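Local coordinates for Agap007691-pb (Anopheles gambiae, PDB 5C98), which probably inhibits serine proteases, as a member of the serpin family found in a malaria mosquito, although its own function has not been established, at residues A[279-284]-A[325-330]; A[147-152]-A[176-181]; A[198-203]-A[373-378]; A[39-44]-A[285-290]; A[188-193]-A[204-209]. One frame throughout, in Å; residues are numbered along the deposited sequence.

Contact 1 (A[279-284]-A[325-330]); sequences PKFFVR and CYLAVS
K280 starts the contact at its loop end: a bend at chi4 (91°) brings NZ to S330 OG, 2.7 Å away, and the same amine forms a salt bridge with E331. At F281 the backbone carbonyl takes the N-H of V329 (F281 O to V329 N 3.0 Å). The F281 ring turns to the buried side, where CD1 and CE1 both lie 3.5 Å from V329 CG2; F354 and F372 add two more aromatic neighbours. F282 touches through its stem, CB against A328 CB at 3.7 Å. Its CG sits between the backbone N and the carbonyl carbon (chi1 74°), while the ring swings off the partner strand. V283 and L327 form the antiparallel hydrogen-bonded pair: V283 N gives to L327 O at 2.9 Å, and V283 O accepts from L327 N at 3.0 Å. R284 ends the run on the same side as F282. Its guanidinium crosses the Y326 ring with the two planes 23° apart and NH2 3.5 Å from Y326 CE1, while NE is held by E150 O. Two antiparallel neighbours are joined here, strands 270-287 and 320-328, the pairing found in the central sheet A of serpins. The second strand runs on toward the partly disordered segment that, as in other serpins, should carry the reactive-centre loop.

Contact 2 (A[147-152]-A[176-181]); sequences ANTEIE and SVLTPL
S176, L178 and T149 lose the most surface here, and S176 supplies the one clear polar bond. Its OG donates to T149 O at 2.8 Å, arriving in the carbonyl plane at a C=O...donor angle of 149°. With chi1 at -61°, OG stands beside the backbone N and anti to the carbonyl carbon, which points it at the loop. There S176 OG also lies 2.9 Å from T149 OG1, and I151 CD1 closes in on it at 3.6 Å, so T149 and I151 both close on the hydroxyl. L178 follows just beyond the end of the strand: CD2 touches E150 CG at 3.8 Å, the two side chains passing at a slant, and also faces T149 O at 4.2 Å. T149 itself is buried, its side chain resting on K96 of strand 95-104 as well. N148, the first residue past helix 133-146, has positive phi, which helps turn the chain out of the helix toward the strand; E150 has positive phi too. Here the loop leaving helix 133-146 packs against the C-terminal end of strand 169-177, consistent with the serpin arrangement in which the helix lying across sheet A is followed by a connection that folds back over that sheet.

Contact 3 (A[198-203]-A[373-378]); sequences INAPTQ and SKYIDP
N199 and Q203 clasp the chain around Y375, tying the loop between strands 191-194 and 204-219 to the C-terminal tail that follows strand 366-372; in serpin terms, a connection of sheet C meets the tail leaving sheet B. Three hydrogen bonds carry the polar side. I198 N gives to S373 O at 2.9 Å. The carboxamide of N199 then grips the main chain of one residue twice: OD1 accepts from Y375 N at 2.8 Å, in plane and on a lone pair, and ND2 donates to Y375 O at 3.0 Å, again on a lone pair. The side chain therefore does what a neighbouring beta strand would do, serving both the N-H and the C=O of Y375. N199 CG lies between the backbone N and the carbonyl carbon (chi1 62°), and with both ends engaged the amide is fixed against flipping. K374 crosses this amide at about a right angle, K374 CG 3.7 Å from N199 OD1.

Apolar and stacking contacts gather on Y375. A200 CB meets Y375 CB at 4.0 Å. A200 also begins a type I turn that ends at Q203, and the turn returns the chain so that Q203 can lie on the ring. F197 brings a further ring against Y375, the planes inclined to each other. The Q203 amide stacks on the phenol with planes 5° apart. Q203 CG makes a CH-pi contact with the Y375 ring, 3.6 Å from the centroid and 7° off the normal, while D377 N lies over the opposite face toward the rim.

Contact 4 (A[39-44]-A[285-290]); sequences CAVSPY and EKTDPK
This is a buried, water-assisted contact between two crossing strands close to the centre of the chain, with C39, A40 and V41 against E285 and T287. Strand 39-41 pairs with strand 366-372 in what serpins call sheet B, and strand 270-287 ends here in sheet A, so one sheet is laid over the other. The two short strands cross at -61°, their axes 6.7 Å apart, and are not paired with each other. Strand 285-287 bonds instead to strand 320-328, through E285 with C325 and T287 with Q323.

E285 meets the backbone of strand 39-41 with its side chain, and only V41 and T287 meet side chain to side chain. The aliphatic stem of E285 turns inward: CG rests on C39 CA at 3.9 Å, and CB comes to 4.0 Å from A40 N, a buried amide with no partner in the model. T287 and V41 cross at about a right angle, and V41 CG1 meets both branches of the threonine, OG1 at 3.6 Å and CG2 at 3.7 Å. With chi1 at 59°, T287 OG1 stands between the backbone N and the carbonyl carbon, placed to meet both V41 CG1 and a water.

Each strand turns straight into a helix, with a polar residue and then a proline at the junction. S42 OG caps helix 43-51 at H45 N, and D288 OD1 takes a weak bond from K290 N at the start of helix 289-295. What links the strands in polar terms is that single water, which lies 2.8 Å from A40 O, 2.9 Å from E285 O and 2.7 Å from T287 OG1.

Contact 5 (A[188-193]-A[204-209]); sequences ADTALE and RVSTMH
The R204 guanidinium lies over the backbone of the partner strand, with E193 CA 3.6 Å above one of its faces and offset toward the rim. From there NH2 donates to L192 O at 3.1 Å, a bent bond that leaves the guanidinium plane by 30°; a turn at chi3 (77°) sets NE on course for it. The other planar group, the H209 imidazole, leads away from the contact and bonds D275 through NE2. Alongside, the two backbones pair. E193 and V205 exchange two bonds, E193 N to V205 O at 3.0 Å and V205 N to E193 O at 2.9 Å, and A191 and T207 exchange another two. T207 OG1 also donates to V205 O, at 2.9 Å, from the opposite face of that carbonyl to E193 N, so one oxygen is gripped from both faces. On the same side of the sheet the extended E193 side chain crosses T207 at about a right angle, E193 CB to T207 OG1 3.6 Å, on the way to a salt bridge with K277. Beyond the last bridge, at A191 and T207, a water joins T190 OG1 and H209 N, and T190 OG1 is held by E331 as well. The whole is an antiparallel beta hairpin, strongly twisted, of strands 191-194 and 204-219; its place in the chain matches the hairpin in sheet C of the serpin fold.

How the contacts relate
Contact 4 is the core member, close to the chain's centre; contacts 1 and 2 are partly buried, and contacts 3 and 5 lie at the surface. Contacts 1 and 4 use successive parts of strand 270-287, first paired within its sheet, then crossed by another strand. Contact 2 joins contact 1 edge to edge through a backbone hydrogen bond between Y326 O and V177 N, while contact 5 meets it from the other side through one between S206 O and K280 N. Contact 3 touches contact 5 where Y375 packs on V205. Chemistry follows place: backbone pairing dominates contacts 1 and 5, side-chain amides contact 3, a hydroxyl contact 2, and a bridging water contact 4.

Contact 1 (A[279-284]-A[325-330])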
# COMPACT_ATOMS: atom_id res chain seq x y z
N PRO A 279 -4.95 17.60 9.18
CA PRO A 279 -3.64 17.58 9.85
C PRO A 279 -2.51 17.47 8.84
O PRO A 279 -2.63 16.84 7.79
CB PRO A 279 -3.71 16.35 10.75
CG PRO A 279 -4.76 15.50 10.16
CD PRO A 279 -5.75 16.41 9.52
N LYS A 280 -1.38 18.13 9.16
CA LYS A 280 -0.14 17.92 8.42
C LYS A 280 0.39 16.58 8.89
O LYS A 280 1.02 16.49 9.94
CB LYS A 280 0.84 19.05 8.70
CG LYS A 280 2.05 19.03 7.82
CD LYS A 280 3.04 20.12 8.22
CE LYS A 280 4.39 19.89 7.56
NZ LYS A 280 4.51 20.58 6.25
N PHE A 281 0.13 15.51 8.14
CA PHE A 281 0.34 14.17 8.65
C PHE A 281 1.18 13.35 7.69
O PHE A 281 1.36 13.69 6.52
CB PHE A 281 -1.00 13.40 8.93
CG PHE A 281 -1.68 12.85 7.70
CD1 PHE A 281 -2.49 13.64 6.89
CD2 PHE A 281 -1.53 11.52 7.35
CE1 PHE A 281 -3.10 13.15 5.77
CE2 PHE A 281 -2.16 11.00 6.20
CZ PHE A 281 -2.93 11.81 5.41
N PHE A 282 1.71 12.27 8.24
CA PHE A 282 2.28 11.22 7.41
C PHE A 282 1.85 9.90 8.02
O PHE A 282 1.43 9.82 9.18
CB PHE A 282 3.80 11.32 7.35
CG PHE A 282 4.47 10.87 8.61
CD1 PHE A 282 4.58 11.71 9.69
CD2 PHE A 282 4.98 9.58 8.69
CE1 PHE A 282 5.20 11.29 10.84
CE2 PHE A 282 5.58 9.14 9.84
CZ PHE A 282 5.70 10.01 10.93
N VAL A 283 1.97 8.86 7.20
CA VAL A 283 1.82 7.48 7.64
C VAL A 283 2.99 6.73 7.04
O VAL A 283 3.24 6.82 5.84
CB VAL A 283 0.48 6.86 7.22
CG1 VAL A 283 0.39 5.38 7.59
CG2 VAL A 283 -0.66 7.59 7.89
N ARG A 284 3.74 6.04 7.88
CA ARG A 284 4.82 5.17 7.43
C ARG A 284 4.68 3.89 8.22
O ARG A 284 4.99 3.88 9.42
CB ARG A 284 6.18 5.81 7.67
CG ARG A 284 7.31 4.98 7.06
CD ARG A 284 8.65 5.42 7.51
NE ARG A 284 9.09 6.63 6.83
CZ ARG A 284 9.20 7.83 7.40
NH1 ARG A 284 8.87 8.01 8.68
NH2 ARG A 284 9.65 8.85 6.68
N CYS A 325 4.88 1.02 3.61
CA CYS A 325 4.30 2.07 2.79
C CYS A 325 4.51 3.42 3.44
O CYS A 325 4.59 3.54 4.66
CB CYS A 325 2.81 1.86 2.61
SG CYS A 325 2.41 0.44 1.52
N TYR A 326 4.55 4.45 2.60
CA TYR A 326 4.75 5.82 3.04
C TYR A 326 3.84 6.76 2.26
O TYR A 326 3.66 6.59 1.05
CB TYR A 326 6.20 6.23 2.77
CG TYR A 326 6.51 7.71 3.03
CD1 TYR A 326 6.75 8.17 4.30
CD2 TYR A 326 6.54 8.62 1.98
CE1 TYR A 326 7.02 9.55 4.55
CE2 TYR A 326 6.81 9.98 2.21
CZ TYR A 326 7.07 10.42 3.48
OH TYR A 326 7.35 11.77 3.72
N LEU A 327 3.30 7.74 2.97
CA LEU A 327 2.54 8.85 2.42
C LEU A 327 2.71 10.03 3.36
O LEU A 327 2.68 9.86 4.57
CB LEU A 327 1.04 8.50 2.36
CG LEU A 327 0.10 9.65 2.02
CD1 LEU A 327 0.28 10.14 0.57
CD2 LEU A 327 -1.32 9.23 2.23
N ALA A 328 2.86 11.24 2.81
CA ALA A 328 2.85 12.46 3.63
C ALA A 328 2.11 13.56 2.87
O ALA A 328 1.97 13.50 1.64
CB ALA A 328 4.26 12.87 3.99
N VAL A 329 1.54 14.52 3.61
CA VAL A 329 0.96 15.71 2.99
C VAL A 329 1.60 16.96 3.58
O VAL A 329 2.13 16.93 4.70
CB VAL A 329 -0.58 15.77 3.07
CG1 VAL A 329 -1.22 14.66 2.24
CG2 VAL A 329 -1.06 15.72 4.52
N SER A 330 1.60 18.04 2.81
CA SER A 330 2.26 19.27 3.23
C SER A 330 1.68 20.43 2.43
O SER A 330 0.80 20.25 1.59
CB SER A 330 3.78 19.15 3.03
OG SER A 330 4.47 20.24 3.62

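Contact 2 (A[147-152]-A[176-181])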
# COMPACT_ATOMS: atom_id res chain seq x y z
N ALA A 147 17.15 3.59 -2.67
CA ALA A 147 16.07 3.89 -3.58
C ALA A 147 15.46 5.26 -3.30
O ALA A 147 14.62 5.69 -4.09
CB ALA A 147 14.99 2.82 -3.48
N ASN A 148 15.88 5.93 -2.23
CA ASN A 148 15.46 7.29 -1.91
C ASN A 148 13.93 7.39 -1.91
O ASN A 148 13.32 8.17 -2.65
CB ASN A 148 16.10 8.31 -2.84
CG ASN A 148 16.04 9.72 -2.30
OD1 ASN A 148 15.90 9.93 -1.09
ND2 ASN A 148 16.14 10.70 -3.18
N THR A 149 13.33 6.58 -1.06
CA THR A 149 11.88 6.39 -1.05
C THR A 149 11.27 6.71 0.30
O THR A 149 10.13 6.33 0.57
CB THR A 149 11.55 4.96 -1.48
OG1 THR A 149 10.18 4.92 -1.92
CG2 THR A 149 11.82 3.96 -0.32
N GLU A 150 12.01 7.44 1.14
CA GLU A 150 11.52 7.92 2.42
C GLU A 150 11.29 6.80 3.44
O GLU A 150 10.56 7.00 4.41
CB GLU A 150 10.27 8.80 2.29
CG GLU A 150 10.51 10.12 1.62
CD GLU A 150 11.59 10.91 2.32
OE1 GLU A 150 11.45 11.17 3.54
OE2 GLU A 150 12.60 11.24 1.67
N ILE A 151 11.93 5.64 3.26
CA ILE A 151 11.82 4.51 4.19
C ILE A 151 13.26 4.10 4.52
O ILE A 151 13.87 3.33 3.77
CB ILE A 151 11.02 3.32 3.63
CG1 ILE A 151 9.60 3.72 3.28
CG2 ILE A 151 10.97 2.20 4.67
CD1 ILE A 151 8.82 2.65 2.55
N GLU A 152 13.79 4.60 5.62
CA GLU A 152 15.18 4.38 6.00
C GLU A 152 15.36 3.17 6.91
O GLU A 152 16.50 2.71 7.08
CB GLU A 152 15.75 5.62 6.68
CG GLU A 152 15.76 6.86 5.79
CD GLU A 152 16.74 6.74 4.63
OE1 GLU A 152 17.95 6.60 4.89
OE2 GLU A 152 16.29 6.79 3.46
N SER A 176 5.72 4.04 -1.86
CA SER A 176 5.85 5.38 -1.31
C SER A 176 5.23 6.37 -2.26
O SER A 176 5.63 6.45 -3.43
CB SER A 176 7.31 5.75 -1.07
OG SER A 176 7.86 4.84 -0.14
N VAL A 177 4.27 7.13 -1.77
CA VAL A 177 3.69 8.23 -2.52
C VAL A 177 4.50 9.47 -2.17
O VAL A 177 4.51 9.88 -1.00
CB VAL A 177 2.21 8.41 -2.16
CG1 VAL A 177 1.64 9.65 -2.87
CG2 VAL A 177 1.45 7.14 -2.49
N LEU A 178 5.16 10.05 -3.16
CA LEU A 178 6.11 11.13 -2.95
C LEU A 178 5.69 12.45 -3.57
O LEU A 178 6.26 13.49 -3.22
CB LEU A 178 7.49 10.71 -3.49
CG LEU A 178 8.00 9.39 -2.92
CD1 LEU A 178 9.23 8.91 -3.69
CD2 LEU A 178 8.30 9.52 -1.44
N THR A 179 4.70 12.46 -4.44
CA THR A 179 4.32 13.68 -5.12
C THR A 179 3.63 14.63 -4.13
O THR A 179 2.87 14.17 -3.27
CB THR A 179 3.38 13.34 -6.27
OG1 THR A 179 4.10 12.66 -7.29
CG2 THR A 179 2.81 14.55 -6.87
N PRO A 180 3.86 15.94 -4.23
CA PRO A 180 3.18 16.87 -3.34
C PRO A 180 1.72 17.02 -3.73
O PRO A 180 1.33 16.81 -4.88
CB PRO A 180 3.92 18.20 -3.55
CG PRO A 180 4.59 18.07 -4.82
CD PRO A 180 4.84 16.62 -5.11
N LEU A 181 0.91 17.43 -2.76
CA LEU A 181 -0.46 17.83 -3.06
C LEU A 181 -0.45 19.01 -4.01
O LEU A 181 0.42 19.88 -3.96
CB LEU A 181 -1.18 18.30 -1.80
CG LEU A 181 -1.73 17.22 -0.89
CD1 LEU A 181 -2.43 17.86 0.31
CD2 LEU A 181 -2.68 16.25 -1.61

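Contact 3 (A[198-203]-A[373-378])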
# COMPACT_ATOMS: atom_id res chain seq x y z
N ILE A 198 -7.99 8.48 18.39
CA ILE A 198 -8.62 7.41 19.17
C ILE A 198 -7.95 7.24 20.52
O ILE A 198 -8.62 6.95 21.51
CB ILE A 198 -8.67 6.10 18.35
CG1 ILE A 198 -9.56 5.05 19.05
CG2 ILE A 198 -7.27 5.53 18.13
CD1 ILE A 198 -9.98 3.93 18.13
N ASN A 199 -6.63 7.46 20.60
CA ASN A 199 -5.85 7.29 21.82
C ASN A 199 -5.58 8.60 22.55
O ASN A 199 -4.92 8.58 23.60
CB ASN A 199 -4.51 6.60 21.51
CG ASN A 199 -3.62 7.43 20.58
OD1 ASN A 199 -4.10 8.09 19.67
ND2 ASN A 199 -2.31 7.38 20.81
N ALA A 200 -6.05 9.74 22.02
CA ALA A 200 -5.76 11.06 22.58
C ALA A 200 -6.77 12.05 22.01
O ALA A 200 -6.42 12.88 21.16
CB ALA A 200 -4.32 11.46 22.23
N PRO A 201 -8.02 12.00 22.47
CA PRO A 201 -9.10 12.71 21.76
C PRO A 201 -9.02 14.23 21.83
O PRO A 201 -9.78 14.90 21.10
CB PRO A 201 -10.38 12.20 22.45
CG PRO A 201 -9.99 11.02 23.23
CD PRO A 201 -8.53 11.12 23.53
N THR A 202 -8.18 14.81 22.68
CA THR A 202 -8.05 16.26 22.75
C THR A 202 -6.65 16.74 22.38
O THR A 202 -6.35 17.93 22.51
CB THR A 202 -8.47 16.79 24.14
OG1 THR A 202 -7.58 16.31 25.14
CG2 THR A 202 -9.88 16.32 24.47
N GLN A 203 -5.80 15.85 21.86
CA GLN A 203 -4.45 16.26 21.50
C GLN A 203 -4.49 17.25 20.34
O GLN A 203 -5.23 17.07 19.37
CB GLN A 203 -3.64 15.04 21.08
CG GLN A 203 -2.24 15.34 20.54
CD GLN A 203 -1.29 15.88 21.59
OE1 GLN A 203 -1.21 15.35 22.69
NE2 GLN A 203 -0.59 16.96 21.26
N SER A 373 -5.72 7.76 12.42
CA SER A 373 -6.54 7.67 13.61
C SER A 373 -5.79 7.91 14.91
O SER A 373 -6.43 8.27 15.90
CB SER A 373 -7.16 6.29 13.70
OG SER A 373 -7.91 6.05 12.54
N LYS A 374 -4.47 7.65 14.96
CA LYS A 374 -3.71 7.51 16.19
C LYS A 374 -2.67 8.61 16.31
O LYS A 374 -2.01 8.98 15.32
CB LYS A 374 -3.01 6.14 16.19
CG LYS A 374 -2.20 5.88 17.46
CD LYS A 374 -1.45 4.57 17.45
CE LYS A 374 -0.60 4.41 18.69
NZ LYS A 374 0.23 3.18 18.62
N TYR A 375 -2.54 9.13 17.54
CA TYR A 375 -1.51 10.10 17.85
C TYR A 375 -0.20 9.39 18.18
O TYR A 375 -0.15 8.58 19.13
CB TYR A 375 -1.92 10.98 19.03
CG TYR A 375 -0.82 11.93 19.39
CD1 TYR A 375 -0.37 12.87 18.47
CD2 TYR A 375 -0.23 11.89 20.63
CE1 TYR A 375 0.64 13.75 18.78
CE2 TYR A 375 0.79 12.77 20.97
CZ TYR A 375 1.22 13.69 20.04
OH TYR A 375 2.24 14.56 20.41
N ILE A 376 0.84 9.69 17.41
CA ILE A 376 2.20 9.18 17.64
C ILE A 376 3.05 10.41 17.91
O ILE A 376 3.24 11.24 17.02
CB ILE A 376 2.72 8.43 16.41
CG1 ILE A 376 1.74 7.31 16.02
CG2 ILE A 376 4.13 7.88 16.69
CD1 ILE A 376 2.01 6.66 14.67
N ASP A 377 3.54 10.54 19.15
CA ASP A 377 4.35 11.69 19.54
C ASP A 377 5.72 11.53 18.90
O ASP A 377 6.42 10.56 19.21
CB ASP A 377 4.49 11.72 21.07
CG ASP A 377 5.14 13.00 21.59
OD1 ASP A 377 5.85 13.69 20.82
OD2 ASP A 377 4.96 13.31 22.78
N PRO A 378 6.14 12.44 18.02
CA PRO A 378 7.45 12.27 17.38
C PRO A 378 8.63 12.44 18.33
O PRO A 378 9.71 11.93 18.02
CB PRO A 378 7.45 13.34 16.28
CG PRO A 378 6.54 14.40 16.80
CD PRO A 378 5.49 13.70 17.61

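Contact 4 (A[39-44]-A[285-290])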
# COMPACT_ATOMS: atom_id res chain seq x y z
N CYS A 39 -2.49 3.14 9.36
CA CYS A 39 -2.19 2.10 8.39
C CYS A 39 -2.05 2.73 7.02
O CYS A 39 -2.73 3.70 6.71
CB CYS A 39 -3.32 1.06 8.39
SG CYS A 39 -3.08 -0.28 7.20
N ALA A 40 -1.12 2.19 6.23
CA ALA A 40 -1.08 2.39 4.79
C ALA A 40 -0.62 1.07 4.20
O ALA A 40 0.40 0.51 4.65
CB ALA A 40 -0.13 3.53 4.41
N VAL A 41 -1.36 0.57 3.23
CA VAL A 41 -1.03 -0.66 2.52
C VAL A 41 -1.25 -0.46 1.02
O VAL A 41 -2.02 0.41 0.59
CB VAL A 41 -1.82 -1.89 3.02
CG1 VAL A 41 -1.36 -2.28 4.42
CG2 VAL A 41 -3.34 -1.63 3.00
N SER A 42 -0.60 -1.29 0.20
CA SER A 42 -0.84 -1.32 -1.24
C SER A 42 -1.13 -2.75 -1.64
O SER A 42 -0.22 -3.50 -2.01
CB SER A 42 0.38 -0.79 -1.98
OG SER A 42 0.18 -0.91 -3.36
N PRO A 43 -2.38 -3.16 -1.55
CA PRO A 43 -2.74 -4.50 -2.04
C PRO A 43 -2.38 -4.70 -3.50
O PRO A 43 -2.06 -5.82 -3.91
CB PRO A 43 -4.25 -4.57 -1.77
CG PRO A 43 -4.43 -3.62 -0.57
CD PRO A 43 -3.52 -2.50 -0.88
N TYR A 44 -2.46 -3.65 -4.30
CA TYR A 44 -2.09 -3.76 -5.70
C TYR A 44 -0.65 -4.20 -5.83
O TYR A 44 -0.35 -5.08 -6.65
CB TYR A 44 -2.31 -2.42 -6.40
CG TYR A 44 -2.16 -2.41 -7.93
CD1 TYR A 44 -2.72 -3.42 -8.70
CD2 TYR A 44 -1.55 -1.35 -8.56
CE1 TYR A 44 -2.65 -3.38 -10.08
CE2 TYR A 44 -1.46 -1.32 -9.96
CZ TYR A 44 -2.01 -2.32 -10.68
OH TYR A 44 -1.96 -2.30 -12.05
N GLU A 285 4.20 2.83 7.58
CA GLU A 285 3.73 1.66 8.31
C GLU A 285 4.20 0.38 7.65
O GLU A 285 4.03 0.19 6.44
CB GLU A 285 2.19 1.65 8.41
CG GLU A 285 1.59 2.75 9.32
CD GLU A 285 1.91 2.60 10.79
OE1 GLU A 285 2.20 1.48 11.26
OE2 GLU A 285 1.88 3.65 11.50
N LYS A 286 4.78 -0.49 8.47
CA LYS A 286 5.19 -1.83 8.09
C LYS A 286 4.04 -2.78 8.38
O LYS A 286 3.47 -2.75 9.48
CB LYS A 286 6.42 -2.23 8.91
CG LYS A 286 6.96 -3.62 8.62
CD LYS A 286 8.28 -3.88 9.33
CE LYS A 286 8.13 -3.98 10.83
NZ LYS A 286 9.45 -3.87 11.49
N THR A 287 3.70 -3.62 7.40
CA THR A 287 2.62 -4.58 7.53
C THR A 287 3.11 -5.93 7.03
O THR A 287 4.19 -6.06 6.45
CB THR A 287 1.38 -4.14 6.75
OG1 THR A 287 1.71 -3.97 5.37
CG2 THR A 287 0.86 -2.83 7.31
N ASP A 288 2.25 -6.95 7.17
CA ASP A 288 2.62 -8.34 6.94
C ASP A 288 1.60 -8.95 5.99
O ASP A 288 0.62 -9.57 6.43
CB ASP A 288 2.66 -9.09 8.27
CG ASP A 288 3.27 -10.47 8.14
OD1 ASP A 288 3.47 -10.94 7.01
OD2 ASP A 288 3.56 -11.11 9.19
N PRO A 289 1.79 -8.81 4.68
CA PRO A 289 0.93 -9.51 3.72
C PRO A 289 0.77 -10.99 3.98
O PRO A 289 -0.27 -11.56 3.62
CB PRO A 289 1.62 -9.23 2.38
CG PRO A 289 2.32 -7.95 2.58
CD PRO A 289 2.67 -7.83 4.03
N LYS A 290 1.78 -11.66 4.50
CA LYS A 290 1.61 -13.09 4.78
C LYS A 290 0.45 -13.32 5.74
O LYS A 290 -0.40 -14.19 5.52
CB LYS A 290 2.91 -13.67 5.32
CG LYS A 290 2.71 -15.02 5.98
CD LYS A 290 4.03 -15.68 6.29
CE LYS A 290 3.80 -16.89 7.15
NZ LYS A 290 5.09 -17.50 7.59
O HOH W 1 2.41 -1.41 4.66

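Contact 5 (A[188-193]-A[204-209])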
# COMPACT_ATOMS: atom_id res chain seq x y z
N ALA A 188 1.20 30.01 6.80
CA ALA A 188 0.77 31.03 7.75
C ALA A 188 -0.57 30.68 8.38
O ALA A 188 -0.88 31.15 9.48
CB ALA A 188 0.69 32.39 7.05
N ASP A 189 -1.33 29.79 7.75
CA ASP A 189 -2.65 29.39 8.21
C ASP A 189 -2.62 28.07 8.97
O ASP A 189 -3.67 27.62 9.46
CB ASP A 189 -3.58 29.26 7.00
CG ASP A 189 -4.00 30.62 6.44
OD1 ASP A 189 -4.18 31.56 7.24
OD2 ASP A 189 -4.13 30.74 5.20
N THR A 190 -1.46 27.44 9.07
CA THR A 190 -1.31 26.22 9.85
C THR A 190 -1.20 26.57 11.32
O THR A 190 -0.47 27.49 11.70
CB THR A 190 -0.05 25.48 9.36
OG1 THR A 190 -0.23 25.11 7.99
CG2 THR A 190 0.24 24.22 10.19
N ALA A 191 -1.95 25.86 12.15
CA ALA A 191 -1.95 26.12 13.58
C ALA A 191 -2.19 24.82 14.32
O ALA A 191 -2.65 23.82 13.74
CB ALA A 191 -3.04 27.13 13.96
N LEU A 192 -1.90 24.84 15.61
CA LEU A 192 -2.19 23.70 16.47
C LEU A 192 -3.68 23.64 16.71
O LEU A 192 -4.27 24.58 17.28
CB LEU A 192 -1.44 23.81 17.79
CG LEU A 192 0.08 23.63 17.79
CD1 LEU A 192 0.59 23.83 19.22
CD2 LEU A 192 0.49 22.27 17.24
N GLU A 193 -4.31 22.56 16.27
CA GLU A 193 -5.73 22.38 16.47
C GLU A 193 -5.99 20.97 16.98
O GLU A 193 -5.24 20.03 16.69
CB GLU A 193 -6.53 22.62 15.17
CG GLU A 193 -6.34 24.01 14.60
CD GLU A 193 -7.31 24.37 13.49
OE1 GLU A 193 -8.42 23.80 13.44
OE2 GLU A 193 -6.96 25.24 12.66
N ARG A 204 -3.65 18.28 20.43
CA ARG A 204 -3.53 19.28 19.38
C ARG A 204 -2.30 19.02 18.52
O ARG A 204 -1.22 18.73 19.03
CB ARG A 204 -3.46 20.68 19.99
CG ARG A 204 -4.67 20.95 20.86
CD ARG A 204 -4.68 22.35 21.49
NE ARG A 204 -5.08 23.36 20.52
CZ ARG A 204 -6.35 23.66 20.22
NH1 ARG A 204 -7.35 23.00 20.78
NH2 ARG A 204 -6.61 24.59 19.31
N VAL A 205 -2.48 19.14 17.20
CA VAL A 205 -1.41 18.91 16.23
C VAL A 205 -1.49 19.95 15.12
O VAL A 205 -2.54 20.58 14.89
CB VAL A 205 -1.45 17.51 15.62
CG1 VAL A 205 -1.18 16.45 16.68
CG2 VAL A 205 -2.79 17.27 14.94
N SER A 206 -0.37 20.12 14.44
CA SER A 206 -0.32 21.04 13.31
C SER A 206 -1.39 20.68 12.29
O SER A 206 -1.42 19.55 11.79
CB SER A 206 1.06 20.95 12.67
OG SER A 206 1.26 21.98 11.72
N THR A 207 -2.27 21.65 12.00
CA THR A 207 -3.43 21.44 11.14
C THR A 207 -3.43 22.49 10.05
O THR A 207 -3.36 23.69 10.33
CB THR A 207 -4.70 21.51 11.97
OG1 THR A 207 -4.71 20.44 12.93
CG2 THR A 207 -5.94 21.40 11.11
N MET A 208 -3.47 22.03 8.81
CA MET A 208 -3.45 22.90 7.64
C MET A 208 -4.86 23.39 7.32
O MET A 208 -5.85 22.72 7.62
CB MET A 208 -2.93 22.13 6.42
CG MET A 208 -1.55 21.53 6.60
SD MET A 208 -0.85 20.89 5.06
CE MET A 208 -2.00 19.56 4.73
N HIS A 209 -4.94 24.57 6.71
CA HIS A 209 -6.23 25.19 6.41
C HIS A 209 -6.12 25.93 5.10
O HIS A 209 -5.18 26.71 4.91
CB HIS A 209 -6.57 26.21 7.50
CG HIS A 209 -7.94 26.80 7.39
ND1 HIS A 209 -8.36 27.85 8.18
CD2 HIS A 209 -9.01 26.46 6.63
CE1 HIS A 209 -9.62 28.14 7.90
NE2 HIS A 209 -10.04 27.32 6.96
O HOH W 2 -4.32 28.30 2.97
O HOH W 3 -2.18 25.66 6.32